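PDB 2OZJ: cupin 2, conserved barrel, which is of unknown function but belongs to the cupin superfamily, whose members fold into a small beta-barrel that in many relatives holds a metal ion. Local coordinates for residues I78-V81 with P82-L86. Sequence-based numbering, arbitrary orientation.
Sequences IDLV and PEDVL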
loop_
_atom_site.group_PDB
_atom_site.type_symbol
_atom_site.label_atom_id
_atom_site.label_comp_id
_atom_site.label_asym_id
_atom_site.label_seq_id
_atom_site.Cartn_x
_atom_site.Cartn_y
_atom_site.Cartn_z
ATOM N N ILE A 78 14.046 8.576 12.485
ATOM C CA ILE A 78 13.134 9.213 11.542
ATOM C C ILE A 78 11.711 9.081 12.083
ATOM O O ILE A 78 11.239 7.980 12.327
ATOM C CB ILE A 78 13.213 8.544 10.167
ATOM C CG1 ILE A 78 14.568 8.820 9.518
ATOM C CG2 ILE A 78 12.080 9.029 9.268
ATOM C CD1 ILE A 78 14.755 8.116 8.189
ATOM N N ASP A 79 11.052 10.221 12.262
ATOM C CA ASP A 79 9.675 10.303 12.726
ATOM C C ASP A 79 8.697 10.183 11.553
ATOM O O ASP A 79 8.920 10.745 10.470
ATOM C CB ASP A 79 9.419 11.641 13.440
ATOM C CG ASP A 79 10.205 11.784 14.727
ATOM O OD1 ASP A 79 10.308 10.800 15.490
ATOM O OD2 ASP A 79 10.704 12.898 14.962
ATOM N N LEU A 80 7.594 9.493 11.814
ATOM C CA LEU A 80 6.555 9.268 10.820
ATOM C C LEU A 80 5.175 9.615 11.371
ATOM O O LEU A 80 4.887 9.426 12.575
ATOM C CB LEU A 80 6.574 7.823 10.315
ATOM C CG LEU A 80 7.828 7.364 9.541
ATOM C CD1 LEU A 80 8.721 6.556 10.486
ATOM C CD2 LEU A 80 7.498 6.539 8.295
ATOM N N VAL A 81 4.330 10.153 10.494
ATOM C CA VAL A 81 2.964 10.544 10.847
ATOM C C VAL A 81 2.046 9.879 9.841
ATOM O O VAL A 81 2.515 9.382 8.822
ATOM C CB VAL A 81 2.807 12.089 10.863
ATOM C CG1 VAL A 81 3.809 12.707 11.825
ATOM C CG2 VAL A 81 2.947 12.677 9.463
ATOM N N PRO A 82 0.737 9.845 10.114
ATOM C CA PRO A 82 -0.171 9.146 9.196
ATOM C C PRO A 82 -0.032 9.582 7.743
ATOM O O PRO A 82 0.138 10.780 7.456
ATOM C CB PRO A 82 -1.555 9.490 9.757
ATOM C CG PRO A 82 -1.316 9.700 11.181
ATOM C CD PRO A 82 0.007 10.417 11.261
ATOM N N GLU A 83 -0.105 8.601 6.850
ATOM C CA GLU A 83 0.097 8.738 5.418
ATOM C C GLU A 83 1.553 8.701 4.963
ATOM O O GLU A 83 1.796 8.470 3.786
ATOM C CB GLU A 83 -0.609 9.958 4.795
ATOM C CG GLU A 83 -2.113 10.005 5.012
ATOM C CD GLU A 83 -2.735 11.252 4.402
ATOM O OE1 GLU A 83 -2.137 11.821 3.459
ATOM O OE2 GLU A 83 -3.816 11.675 4.859
ATOM N N ASP A 84 2.523 8.904 5.849
ATOM C CA ASP A 84 3.921 8.789 5.436
ATOM C C ASP A 84 4.266 7.393 4.941
ATOM O O ASP A 84 3.799 6.397 5.506
ATOM C CB ASP A 84 4.869 9.116 6.593
ATOM C CG ASP A 84 5.013 10.620 6.881
ATOM O OD1 ASP A 84 4.702 11.539 6.054
ATOM O OD2 ASP A 84 5.508 10.874 8.004
ATOM N N VAL A 85 5.105 7.371 3.902
ATOM C CA VAL A 85 5.747 6.197 3.386
ATOM C C VAL A 85 7.252 6.380 3.510
ATOM O O VAL A 85 7.811 7.509 3.372
ATOM C CB VAL A 85 5.289 5.895 1.922
ATOM C CG1 VAL A 85 5.892 6.917 0.927
ATOM C CG2 VAL A 85 5.632 4.520 1.554
ATOM N N LEU A 86 7.917 5.287 3.839
ATOM C CA LEU A 86 9.374 5.222 3.826
ATOM C C LEU A 86 9.794 3.861 3.315
ATOM O O LEU A 86 9.216 2.854 3.720
ATOM C CB LEU A 86 9.958 5.439 5.233
ATOM C CG LEU A 86 11.457 5.804 5.276
ATOM C CD1 LEU A 86 11.797 7.195 4.701
ATOM C CD2 LEU A 86 11.964 5.738 6.705
#
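D84 and V81 grip each other twice. The backbone N of V81 donates to D84 OD2 at 2.8 Å with an N-H...O angle of 166°, a nearly straight bond that reaches the carboxylate from above its plane. In return D84 N donates to V81 O at 3.0 Å, closing the type II turn from V81 to D84. The D84 torsion turns its carboxylate back toward V81 N and L80 CA, across the mouth of the turn: with CG beside the backbone N (chi1 -77°), the carboxylate and the N-H of D84 both point at V81, one taking its N-H and the other giving to its O. D84 OD2 also lies 3.4 Å from L80 CA. At the corner, E83 has a positive phi of 84°, as the third residue of such a turn needs, and P82 precedes it with phi restrained by its pyrrolidine ring.

Beyond the turn, along the two strands, the contact becomes apolar. L80 CD2 sits 4.1 Å from L86 CB, the two side chains crossing at about a right angle, and I78 CD1 meets L86 CD2 at 4.0 Å. The strand segments diverge, with axes 8.4 Å apart at closest, and side chains rather than strand-to-strand backbone bonds span the gap. The backbone of 78-80 pairs with strand 68-73, that of 84-86 with strand 60-65; L80 also packs on I64. D84 and V85 pair with an antiparallel strand of the second subunit, extending the sheet across the interface. The tight proline-containing turn thus carries the chain between the two sheets of a cupin beta-barrel.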